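Local atomic coordinates of ribosomal RNA small subunit methyltransferase E (Thermotoga maritima, PDB entry 1Z85), a protein that probably methylates the N3 position of a specific uridine in 16S rRNA of the assembled small ribosomal subunit, using S-adenosyl-L-methionine as methyl donor. Residues B[90-95]-B[184-189]; B[117-122]-B[190-195]; B[160-165]-B[202-207]. One frame throughout, in Å; residues are numbered along the deposited sequence.

All three contacts fall within the RNA methyltransferase domain, of the SPOUT clan and alpha/beta knot fold. Their first segments (90-95, 117-122, 160-165) come in order along the chain, followed by the second ones (184-189, 190-195, 202-207), so every contact crosses the others. Contacts 1 and 3, with centres about 14 Å apart, belong to one parallel sheet, in which strand 182-186 of contact 1 neighbours strand 161-165 of contact 3. Contact 2 lies about 9 Å from contact 1 and about 16 Å from contact 3 (between centres), where the chain enters helix 194-201. F192, touching G187 and T164, ties the loop of contact 2 to both strand pairs, so loops and sheet edge pack as one unit.

Contact 1. Residues B[90-95]-B[184-189]; sequences VVPIGR and VVVGPE
R95 and E189 cross obliquely beyond the paired strands, with the guanidinium gripping the carboxylate side-on. R95 NE donates to E189 OE1 on its syn lone pair at 2.9 Å, while R95 NH2 meets E189 OE2 at 3.0 Å from above the carboxylate plane. Both oxygens lie close to the guanidinium plane, yet the two flat groups are turned 45° apart, which twists this two-pronged salt bridge. E189 arrives as an extended chain, CG anti to the backbone N (chi1 -176°); R95, in contrast, bends at chi3 (-60°). A water adds a further hold on the carboxylate, donating to E189 OE1 at 2.6 Å and accepting from R95 N. R95 is also the N-cap residue of helix 96-108, and its NH1 forms a second salt bridge with E97.

The segments run out of strands 87-92 and 182-186, parallel neighbours in the sheet of the SPOUT domain. V90 N donates to V184 O at 2.8 Å and V186 N to V90 O at 3.0 Å. P92 has no N-H to continue this ladder; instead its CD rests 3.4 Å from V186 O, and its CG lies 3.6 Å from G187 O. The ring crosses V186 obliquely, and F119 packs on both P92 and P188. V90 and V185 lie side by side, pointing the same way, their CG2 atoms 4.2 Å apart.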
ATOM      1  N   VAL B  90      -5.832   4.861  16.103  1.00 39.16           N
ATOM      2  CA  VAL B  90      -7.263   5.196  16.085  1.00 37.53           C
ATOM      3  C   VAL B  90      -7.734   5.102  14.651  1.00 35.78           C
ATOM      4  O   VAL B  90      -7.235   5.851  13.787  1.00 39.63           O
ATOM      5  CB  VAL B  90      -7.528   6.591  16.582  1.00 36.72           C
ATOM      6  CG1 VAL B  90      -8.989   6.923  16.462  1.00 36.66           C
ATOM      7  CG2 VAL B  90      -7.050   6.706  18.021  1.00 41.66           C
ATOM      8  N   VAL B  91      -8.593   4.101  14.407  1.00 36.53           N
ATOM      9  CA  VAL B  91      -9.230   3.819  13.112  1.00 35.59           C
ATOM     10  C   VAL B  91     -10.625   4.464  13.076  1.00 38.78           C
ATOM     11  O   VAL B  91     -11.449   4.272  13.987  1.00 39.20           O
ATOM     12  CB  VAL B  91      -9.315   2.310  12.883  1.00 40.62           C
ATOM     13  CG1 VAL B  91     -10.138   1.933  11.598  1.00 40.38           C
ATOM     14  CG2 VAL B  91      -7.882   1.707  12.822  1.00 39.42           C
ATOM     15  N   PRO B  92     -10.875   5.303  12.057  1.00 39.16           N
ATOM     16  CA  PRO B  92     -12.189   5.893  11.923  1.00 36.46           C
ATOM     17  C   PRO B  92     -13.229   4.837  11.543  1.00 38.18           C
ATOM     18  O   PRO B  92     -12.949   3.965  10.702  1.00 37.53           O
ATOM     19  CB  PRO B  92     -12.015   6.924  10.805  1.00 37.54           C
ATOM     20  CG  PRO B  92     -10.820   6.448  10.019  1.00 43.83           C
ATOM     21  CD  PRO B  92      -9.936   5.733  11.000  1.00 39.24           C
ATOM     22  N   ILE B  93     -14.389   4.913  12.198  1.00 35.25           N
ATOM     23  CA  ILE B  93     -15.567   4.142  11.862  1.00 37.02           C
ATOM     24  C   ILE B  93     -16.212   4.808  10.647  1.00 40.34           C
ATOM     25  O   ILE B  93     -16.803   5.869  10.754  1.00 34.47           O
ATOM     26  CB  ILE B  93     -16.553   4.057  13.023  1.00 38.76           C
ATOM     27  CG1 ILE B  93     -15.938   3.254  14.175  1.00 40.72           C
ATOM     28  CG2 ILE B  93     -17.821   3.406  12.587  1.00 39.88           C
ATOM     29  CD1 ILE B  93     -16.701   3.391  15.513  1.00 38.01           C
ATOM     30  N   GLY B  94     -16.011   4.183   9.478  1.00 37.66           N
ATOM     31  CA  GLY B  94     -16.439   4.739   8.187  1.00 38.25           C
ATOM     32  C   GLY B  94     -16.842   3.626   7.230  1.00 38.86           C
ATOM     33  O   GLY B  94     -17.236   2.549   7.667  1.00 39.66           O
ATOM     34  N   ARG B  95     -16.817   3.901   5.938  1.00 37.98           N
ATOM     35  CA  ARG B  95     -17.219   2.927   4.954  1.00 37.50           C
ATOM     36  C   ARG B  95     -16.440   1.668   5.144  1.00 39.20           C
ATOM     37  O   ARG B  95     -15.193   1.707   5.369  1.00 36.46           O
ATOM     38  CB  ARG B  95     -17.018   3.479   3.538  1.00 38.78           C
ATOM     39  CG  ARG B  95     -18.060   4.519   3.215  1.00 43.81           C
ATOM     40  CD  ARG B  95     -18.046   4.925   1.762  1.00 47.55           C
ATOM     41  NE  ARG B  95     -16.758   5.500   1.369  1.00 39.21           N
ATOM     42  CZ  ARG B  95     -15.920   4.916   0.509  1.00 52.46           C
ATOM     43  NH1 ARG B  95     -16.237   3.767  -0.052  1.00 55.25           N
ATOM     44  NH2 ARG B  95     -14.772   5.492   0.185  1.00 48.85           N
ATOM     45  N   VAL B 184      -1.208   6.696  16.741  1.00 39.01           N
ATOM     46  CA  VAL B 184      -1.461   7.316  15.454  1.00 39.40           C
ATOM     47  C   VAL B 184      -2.966   7.420  15.249  1.00 40.15           C
ATOM     48  O   VAL B 184      -3.659   6.439  15.407  1.00 39.78           O
ATOM     49  CB  VAL B 184      -0.917   6.463  14.283  1.00 38.17           C
ATOM     50  CG1 VAL B 184      -1.016   7.233  12.995  1.00 43.25           C
ATOM     51  CG2 VAL B 184       0.547   6.012  14.542  1.00 37.55           C
ATOM     52  N   VAL B 185      -3.435   8.611  14.895  1.00 40.94           N
ATOM     53  CA  VAL B 185      -4.851   8.937  14.704  1.00 39.10           C
ATOM     54  C   VAL B 185      -5.029   9.088  13.206  1.00 39.13           C
ATOM     55  O   VAL B 185      -4.592  10.074  12.634  1.00 35.87           O
ATOM     56  CB  VAL B 185      -5.224  10.288  15.424  1.00 38.28           C
ATOM     57  CG1 VAL B 185      -6.659  10.737  15.158  1.00 39.67           C
ATOM     58  CG2 VAL B 185      -5.025  10.181  16.896  1.00 45.63           C
ATOM     59  N   VAL B 186      -5.576   8.059  12.543  1.00 41.49           N
ATOM     60  CA  VAL B 186      -5.959   8.171  11.129  1.00 36.62           C
ATOM     61  C   VAL B 186      -7.276   8.995  10.971  1.00 38.66           C
ATOM     62  O   VAL B 186      -8.317   8.666  11.526  1.00 41.70           O
ATOM     63  CB  VAL B 186      -6.164   6.775  10.517  1.00 35.50           C
ATOM     64  CG1 VAL B 186      -6.595   6.889   9.061  1.00 38.49           C
ATOM     65  CG2 VAL B 186      -4.880   5.913  10.671  1.00 39.65           C
ATOM     66  N   GLY B 187      -7.243  10.023  10.162  1.00 40.82           N
ATOM     67  CA  GLY B 187      -8.400  10.898  10.010  1.00 40.27           C
ATOM     68  C   GLY B 187      -9.552  10.315   9.211  1.00 40.20           C
ATOM     69  O   GLY B 187      -9.377   9.375   8.400  1.00 38.06           O
ATOM     70  N   PRO B 188     -10.756  10.867   9.426  1.00 38.93           N
ATOM     71  CA  PRO B 188     -11.933  10.379   8.725  1.00 39.31           C
ATOM     72  C   PRO B 188     -12.017  10.817   7.247  1.00 39.75           C
ATOM     73  O   PRO B 188     -11.416  11.803   6.831  1.00 37.22           O
ATOM     74  CB  PRO B 188     -13.079  10.973   9.538  1.00 40.88           C
ATOM     75  CG  PRO B 188     -12.545  12.258  10.038  1.00 39.65           C
ATOM     76  CD  PRO B 188     -11.071  12.000  10.305  1.00 38.98           C
ATOM     77  N   GLU B 189     -12.789  10.074   6.457  1.00 39.29           N
ATOM     78  CA  GLU B 189     -12.924  10.369   5.038  1.00 38.40           C
ATOM     79  C   GLU B 189     -13.451  11.780   4.710  1.00 37.81           C
ATOM     80  O   GLU B 189     -12.953  12.425   3.816  1.00 37.81           O
ATOM     81  CB  GLU B 189     -13.790   9.299   4.388  1.00 41.21           C
ATOM     82  CG  GLU B 189     -13.930   9.453   2.877  1.00 43.77           C
ATOM     83  CD  GLU B 189     -14.820   8.404   2.245  1.00 44.72           C
ATOM     84  OE1 GLU B 189     -15.560   7.675   2.961  1.00 39.93           O
ATOM     85  OE2 GLU B 189     -14.775   8.331   1.002  1.00 46.59           O
TER
HETATM   86  O   HOH W   1     -15.930   6.648   5.298  1.00 30.53           O

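Contact 2. Residues B[117-122]-B[190-195]; sequences HKFERS and GGFSEK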
ATOM      1  N   HIS B 117     -13.077   4.960  16.468  1.00 38.42           N
ATOM      2  CA  HIS B 117     -13.754   6.207  16.756  1.00 37.79           C
ATOM      3  C   HIS B 117     -14.660   6.693  15.593  1.00 37.29           C
ATOM      4  O   HIS B 117     -14.315   6.656  14.433  1.00 41.57           O
ATOM      5  CB  HIS B 117     -12.692   7.274  17.151  1.00 40.85           C
ATOM      6  CG  HIS B 117     -13.277   8.557  17.675  1.00 27.48           C
ATOM      7  ND1 HIS B 117     -13.265   9.729  16.941  1.00 35.97           N
ATOM      8  CD2 HIS B 117     -13.894   8.852  18.844  1.00 38.87           C
ATOM      9  CE1 HIS B 117     -13.875  10.683  17.630  1.00 33.09           C
ATOM     10  NE2 HIS B 117     -14.223  10.192  18.809  1.00 36.48           N
ATOM     11  N   LYS B 118     -15.846   7.118  15.935  1.00 40.98           N
ATOM     12  CA  LYS B 118     -16.743   7.722  14.989  1.00 43.66           C
ATOM     13  C   LYS B 118     -16.540   9.266  15.022  1.00 39.82           C
ATOM     14  O   LYS B 118     -16.981   9.987  15.949  1.00 37.70           O
ATOM     15  CB  LYS B 118     -18.174   7.319  15.356  1.00 46.59           C
ATOM     16  CG  LYS B 118     -19.301   7.597  14.316  1.00 53.01           C
ATOM     17  CD  LYS B 118     -20.638   7.768  15.144  1.00 49.00           C
ATOM     18  CE  LYS B 118     -21.939   7.703  14.331  1.00 62.25           C
ATOM     19  NZ  LYS B 118     -23.109   7.085  15.107  1.00 61.38           N
ATOM     20  N   PHE B 119     -15.874   9.777  13.992  1.00 38.72           N
ATOM     21  CA  PHE B 119     -15.599  11.229  13.908  1.00 39.05           C
ATOM     22  C   PHE B 119     -16.895  11.933  13.601  1.00 40.56           C
ATOM     23  O   PHE B 119     -17.866  11.279  13.174  1.00 38.35           O
ATOM     24  CB  PHE B 119     -14.517  11.518  12.871  1.00 40.59           C
ATOM     25  CG  PHE B 119     -13.137  11.041  13.293  1.00 42.22           C
ATOM     26  CD1 PHE B 119     -12.754   9.703  13.129  1.00 39.12           C
ATOM     27  CD2 PHE B 119     -12.236  11.908  13.862  1.00 44.30           C
ATOM     28  CE1 PHE B 119     -11.518   9.251  13.528  1.00 37.69           C
ATOM     29  CE2 PHE B 119     -10.981  11.460  14.253  1.00 39.97           C
ATOM     30  CZ  PHE B 119     -10.622  10.126  14.085  1.00 42.61           C
ATOM     31  N   GLU B 120     -16.930  13.254  13.812  1.00 43.07           N
ATOM     32  CA  GLU B 120     -18.187  14.006  13.743  1.00 44.28           C
ATOM     33  C   GLU B 120     -18.846  13.928  12.362  1.00 42.36           C
ATOM     34  O   GLU B 120     -20.066  13.885  12.251  1.00 42.74           O
ATOM     35  CB  GLU B 120     -17.998  15.477  14.201  1.00 45.27           C
ATOM     36  CG  GLU B 120     -17.910  15.626  15.741  1.00 50.55           C
ATOM     37  CD  GLU B 120     -17.473  17.024  16.283  1.00 53.30           C
ATOM     38  OE1 GLU B 120     -17.230  18.002  15.513  1.00 55.43           O
ATOM     39  OE2 GLU B 120     -17.360  17.121  17.534  1.00 64.10           O
ATOM     40  N   ARG B 121     -18.046  13.879  11.305  1.00 41.53           N
ATOM     41  CA  ARG B 121     -18.607  13.806   9.955  1.00 42.32           C
ATOM     42  C   ARG B 121     -19.044  12.430   9.445  1.00 41.35           C
ATOM     43  O   ARG B 121     -19.529  12.352   8.314  1.00 43.16           O
ATOM     44  CB  ARG B 121     -17.636  14.447   8.973  1.00 40.23           C
ATOM     45  CG  ARG B 121     -17.621  15.958   9.153  1.00 41.23           C
ATOM     46  CD  ARG B 121     -16.665  16.595   8.236  1.00 41.57           C
ATOM     47  NE  ARG B 121     -16.512  18.021   8.518  1.00 40.93           N
ATOM     48  CZ  ARG B 121     -15.657  18.796   7.863  1.00 39.50           C
ATOM     49  NH1 ARG B 121     -14.894  18.281   6.915  1.00 43.38           N
ATOM     50  NH2 ARG B 121     -15.550  20.077   8.156  1.00 39.93           N
ATOM     51  N   SER B 122     -18.896  11.377  10.253  1.00 38.94           N
ATOM     52  CA  SER B 122     -19.306  10.009   9.860  1.00 40.87           C
ATOM     53  C   SER B 122     -20.597   9.640  10.542  1.00 41.85           C
ATOM     54  O   SER B 122     -20.772   9.972  11.690  1.00 37.40           O
ATOM     55  CB  SER B 122     -18.289   8.986  10.288  1.00 39.94           C
ATOM     56  OG  SER B 122     -18.694   7.659   9.991  1.00 42.89           O
ATOM     57  N   GLY B 190     -14.424  12.278   5.460  1.00 39.99           N
ATOM     58  CA  GLY B 190     -14.985  13.607   5.197  1.00 40.91           C
ATOM     59  C   GLY B 190     -14.201  14.739   5.847  1.00 39.74           C
ATOM     60  O   GLY B 190     -14.620  15.889   5.774  1.00 42.23           O
ATOM     61  N   GLY B 191     -13.080  14.424   6.503  1.00 39.35           N
ATOM     62  CA  GLY B 191     -12.215  15.443   7.118  1.00 39.36           C
ATOM     63  C   GLY B 191     -12.531  15.664   8.582  1.00 37.64           C
ATOM     64  O   GLY B 191     -13.626  15.339   9.045  1.00 36.70           O
ATOM     65  N   PHE B 192     -11.553  16.175   9.326  1.00 37.21           N
ATOM     66  CA  PHE B 192     -11.816  16.636  10.691  1.00 37.58           C
ATOM     67  C   PHE B 192     -12.784  17.844  10.646  1.00 37.60           C
ATOM     68  O   PHE B 192     -12.707  18.693   9.769  1.00 38.05           O
ATOM     69  CB  PHE B 192     -10.519  17.041  11.420  1.00 40.11           C
ATOM     70  CG  PHE B 192      -9.493  15.930  11.544  1.00 32.89           C
ATOM     71  CD1 PHE B 192      -9.760  14.804  12.292  1.00 35.24           C
ATOM     72  CD2 PHE B 192      -8.245  16.049  10.951  1.00 36.29           C
ATOM     73  CE1 PHE B 192      -8.810  13.774  12.418  1.00 38.62           C
ATOM     74  CE2 PHE B 192      -7.298  15.056  11.100  1.00 34.24           C
ATOM     75  CZ  PHE B 192      -7.592  13.900  11.809  1.00 36.35           C
ATOM     76  N   SER B 193     -13.723  17.895  11.571  1.00 39.08           N
ATOM     77  CA  SER B 193     -14.485  19.107  11.801  1.00 37.63           C
ATOM     78  C   SER B 193     -13.496  20.070  12.425  1.00 39.13           C
ATOM     79  O   SER B 193     -12.345  19.697  12.681  1.00 40.87           O
ATOM     80  CB  SER B 193     -15.662  18.834  12.739  1.00 38.48           C
ATOM     81  OG  SER B 193     -15.207  18.487  14.031  1.00 37.79           O
ATOM     82  N   GLU B 194     -13.924  21.304  12.640  1.00 39.97           N
ATOM     83  CA  GLU B 194     -13.064  22.327  13.207  1.00 41.84           C
ATOM     84  C   GLU B 194     -12.833  22.110  14.707  1.00 41.34           C
ATOM     85  O   GLU B 194     -11.778  22.450  15.235  1.00 41.89           O
ATOM     86  CB  GLU B 194     -13.652  23.729  12.960  1.00 43.91           C
ATOM     87  CG  GLU B 194     -13.447  24.260  11.530  1.00 48.62           C
ATOM     88  N   LYS B 195     -13.833  21.579  15.389  1.00 42.17           N
ATOM     89  CA  LYS B 195     -13.692  21.193  16.777  1.00 43.51           C
ATOM     90  C   LYS B 195     -12.633  20.102  16.901  1.00 43.38           C
ATOM     91  O   LYS B 195     -11.750  20.199  17.736  1.00 43.25           O
ATOM     92  CB  LYS B 195     -15.017  20.665  17.299  1.00 43.63           C
ATOM     93  CG  LYS B 195     -15.465  21.269  18.614  1.00 48.94           C
ATOM     94  CD  LYS B 195     -16.891  20.796  18.981  1.00 47.98           C
ATOM     95  CE  LYS B 195     -17.956  21.903  18.856  1.00 58.82           C
ATOM     96  NZ  LYS B 195     -19.110  21.624  19.782  1.00 58.34           N
TER
HETATM   97  O   HOH W   2     -15.006  14.610  11.166  1.00 34.31           O
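A type I beta turn, F119 to S122, lies against the glycine-rich loop G190-G191 and the N-terminus of helix 194-201. S122 N closes the turn on F119 O at 3.1 Å, and the side chains of F119, E120 and R121 all reach across to the other segment.

R121 stretches out, extended from CG to NE, so that its guanidinium lies along the glycine loop. Its NH1 donates to G190 O at 2.7 Å in the planes of both groups, while F192 O sits 3.4 Å above one face of the R121 guanidinium. G191 adopts a positive phi at which a side chain would be jammed against the preceding carbonyl and pressed on R121 NH1. Water accepts from R121 N and donates to G191 O, at 2.6 Å from the latter, tying turn to loop through their backbones.

In the SPOUT domain this pairing joins the loop after strand 113-117 to the segment following strand 182-186. Its buried side is aromatic: F119 CE2 approaches the edge of the F192 ring, 3.7 Å from F192 CE1, with the planes at an oblique 58°. H117 ND1 stands 3.6 Å above the centre of one F119 face.

S193 is the N-cap of the helix and, with E196, forms a capping box. Its OG, placed between the backbone N and carbonyl carbon (chi1 66°), donates to E120 OE1 at 2.6 Å from above the carboxylate plane. An alanine here would probably loosen both the helix start and the hold on E120, since the hydroxyl serves both. E196 also accepts from E120 N.

Contact 3. Residues B[160-165]-B[202-207]; sequences GNVITL and SSTTIV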
ATOM      1  N   GLY B 160       0.617  10.660  26.168  1.00 43.51           N
ATOM      2  CA  GLY B 160       1.830  10.352  25.466  1.00 47.80           C
ATOM      3  C   GLY B 160       1.900  11.006  24.103  1.00 47.46           C
ATOM      4  O   GLY B 160       1.164  11.935  23.780  1.00 49.05           O
ATOM      5  N   ASN B 161       2.818  10.487  23.316  1.00 47.29           N
ATOM      6  CA  ASN B 161       3.105  10.973  21.983  1.00 44.81           C
ATOM      7  C   ASN B 161       1.956  10.587  21.066  1.00 42.23           C
ATOM      8  O   ASN B 161       1.676   9.415  20.943  1.00 43.90           O
ATOM      9  CB  ASN B 161       4.411  10.305  21.518  1.00 47.41           C
ATOM     10  CG  ASN B 161       5.149  11.106  20.492  1.00 40.40           C
ATOM     11  OD1 ASN B 161       4.578  11.952  19.819  1.00 40.07           O
ATOM     12  ND2 ASN B 161       6.426  10.830  20.356  1.00 45.16           N
ATOM     13  N   VAL B 162       1.277  11.564  20.467  1.00 38.17           N
ATOM     14  CA  VAL B 162       0.272  11.298  19.448  1.00 38.17           C
ATOM     15  C   VAL B 162       0.638  11.975  18.129  1.00 37.71           C
ATOM     16  O   VAL B 162       1.102  13.114  18.097  1.00 34.47           O
ATOM     17  CB  VAL B 162      -1.121  11.769  19.886  1.00 39.66           C
ATOM     18  CG1 VAL B 162      -2.210  11.210  18.965  1.00 40.18           C
ATOM     19  CG2 VAL B 162      -1.413  11.386  21.380  1.00 34.88           C
ATOM     20  N   ILE B 163       0.457  11.225  17.047  1.00 40.44           N
ATOM     21  CA  ILE B 163       0.690  11.680  15.683  1.00 41.03           C
ATOM     22  C   ILE B 163      -0.645  11.590  14.933  1.00 40.69           C
ATOM     23  O   ILE B 163      -1.276  10.526  14.931  1.00 41.04           O
ATOM     24  CB  ILE B 163       1.666  10.739  14.932  1.00 42.28           C
ATOM     25  CG1 ILE B 163       2.930  10.473  15.727  1.00 46.96           C
ATOM     26  CG2 ILE B 163       2.040  11.321  13.542  1.00 48.24           C
ATOM     27  CD1 ILE B 163       3.839  11.610  15.747  1.00 46.80           C
ATOM     28  N   THR B 164      -1.058  12.672  14.283  1.00 40.03           N
ATOM     29  CA  THR B 164      -2.316  12.675  13.525  1.00 42.63           C
ATOM     30  C   THR B 164      -2.022  12.670  12.025  1.00 42.43           C
ATOM     31  O   THR B 164      -1.316  13.534  11.532  1.00 39.21           O
ATOM     32  CB  THR B 164      -3.177  13.889  13.891  1.00 43.32           C
ATOM     33  OG1 THR B 164      -3.496  13.833  15.276  1.00 41.53           O
ATOM     34  CG2 THR B 164      -4.489  13.902  13.095  1.00 49.22           C
ATOM     35  N   LEU B 165      -2.537  11.658  11.335  1.00 44.40           N
ATOM     36  CA  LEU B 165      -2.578  11.623   9.884  1.00 48.53           C
ATOM     37  C   LEU B 165      -3.841  12.339   9.327  1.00 49.39           C
ATOM     38  O   LEU B 165      -4.930  11.752   9.245  1.00 47.37           O
ATOM     39  CB  LEU B 165      -2.560  10.167   9.384  1.00 49.47           C
ATOM     40  CG  LEU B 165      -2.784   9.931   7.875  1.00 51.26           C
ATOM     41  CD1 LEU B 165      -1.851  10.813   6.998  1.00 56.77           C
ATOM     42  CD2 LEU B 165      -2.613   8.431   7.574  1.00 52.83           C
ATOM     43  N   SER B 202      -3.792  21.091  19.152  1.00 48.61           N
ATOM     44  CA  SER B 202      -3.391  21.351  20.508  1.00 50.68           C
ATOM     45  C   SER B 202      -2.831  20.168  21.286  1.00 50.47           C
ATOM     46  O   SER B 202      -2.206  20.371  22.314  1.00 51.95           O
ATOM     47  CB  SER B 202      -4.594  21.913  21.296  1.00 51.82           C
ATOM     48  OG  SER B 202      -5.383  20.856  21.816  1.00 54.02           O
ATOM     49  N   SER B 203      -3.083  18.940  20.859  1.00 52.40           N
ATOM     50  CA  SER B 203      -2.690  17.773  21.666  1.00 54.03           C
ATOM     51  C   SER B 203      -1.765  16.771  20.958  1.00 55.12           C
ATOM     52  O   SER B 203      -1.189  15.876  21.606  1.00 54.40           O
ATOM     53  CB  SER B 203      -3.951  17.035  22.127  1.00 55.15           C
ATOM     54  OG  SER B 203      -4.538  16.308  21.050  1.00 55.41           O
ATOM     55  N   THR B 204      -1.643  16.903  19.637  1.00 55.45           N
ATOM     56  CA  THR B 204      -0.933  15.922  18.824  1.00 54.06           C
ATOM     57  C   THR B 204      -0.101  16.643  17.809  1.00 54.40           C
ATOM     58  O   THR B 204      -0.154  17.881  17.719  1.00 53.90           O
ATOM     59  CB  THR B 204      -1.891  14.949  18.066  1.00 53.99           C
ATOM     60  OG1 THR B 204      -2.324  15.524  16.829  1.00 47.80           O
ATOM     61  CG2 THR B 204      -3.133  14.578  18.913  1.00 56.71           C
ATOM     62  N   THR B 205       0.645  15.845  17.043  1.00 53.81           N
ATOM     63  CA  THR B 205       1.532  16.319  15.982  1.00 54.21           C
ATOM     64  C   THR B 205       0.950  15.910  14.615  1.00 56.84           C
ATOM     65  O   THR B 205       0.759  14.719  14.359  1.00 53.65           O
ATOM     66  CB  THR B 205       2.943  15.695  16.163  1.00 53.54           C
ATOM     67  OG1 THR B 205       3.527  16.197  17.369  1.00 47.16           O
ATOM     68  CG2 THR B 205       3.875  15.968  14.942  1.00 51.94           C
ATOM     69  N   ILE B 206       0.694  16.873  13.725  1.00 60.47           N
ATOM     70  CA  ILE B 206      -0.045  16.565  12.476  1.00 62.28           C
ATOM     71  C   ILE B 206       0.831  16.402  11.180  1.00 62.66           C
ATOM     72  O   ILE B 206       1.745  17.184  10.909  1.00 60.76           O
ATOM     73  CB  ILE B 206      -1.262  17.533  12.286  1.00 63.20           C
ATOM     74  CG1 ILE B 206      -1.977  17.768  13.649  1.00 65.17           C
ATOM     75  CG2 ILE B 206      -2.232  16.967  11.222  1.00 65.55           C
ATOM     76  CD1 ILE B 206      -3.422  18.353  13.592  1.00 64.08           C
ATOM     77  N   VAL B 207       0.506  15.364  10.397  1.00 63.03           N
ATOM     78  CA  VAL B 207       1.255  14.975   9.193  1.00 63.07           C
ATOM     79  C   VAL B 207       0.321  14.493   8.035  1.00 62.59           C
ATOM     80  O   VAL B 207      -0.919  14.415   8.163  1.00 57.83           O
ATOM     81  CB  VAL B 207       2.336  13.858   9.530  1.00 62.82           C
ATOM     82  CG1 VAL B 207       3.117  14.187  10.829  1.00 59.66           C
ATOM     83  CG2 VAL B 207       1.703  12.459   9.617  1.00 60.89           C
TER
HETATM   84  O   HOH W   3       1.366  14.408  21.696  1.00 49.37           O
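Backbone hydrogen bonds carry the parallel pairing of 161-165 with 205-206. V162 O accepts from T205 N at 3.0 Å, and T164 uses both its N and its O: T164 N donates to T205 O at 2.7 Å, while T164 O receives V207 N at 2.8 Å. This last bond runs nearly along the C=O axis (175°), whereas the other two donors stand above the carbonyl plane of their acceptor. CA-H...O contacts supplement the ladder, I163 CA lying 3.3 Å from T205 O and I206 CA similarly near T164 O. A water extends the link beyond the ladder, accepting from V162 N and donating to S203 O.

Strand 205-206 forms one edge of the sheet within this chain. It is reached from strand 182-186 through helix 194-201, a beta-alpha-beta crossover that passes over strand 161-165 lying between its two strands.

Among the polar links, the side chains of T164 and T204 cross at about a right angle, and T164 OG1 donates to T204 OG1 at 2.6 Å. T204 holds its OG1 between the backbone N and carbonyl carbon (chi1 85°), where it is also bonded to L200 O of the helix.

Apolar contacts lie beside this pair. The same torsion turns T204 CG2 toward V162 CG1, a tight 3.5 Å approach; I206 CG1 rests against T164 CB. On the face of I163 and T205, I163 CG2 meets V207 CG1 at 4.1 Å, the two side chains crossing obliquely.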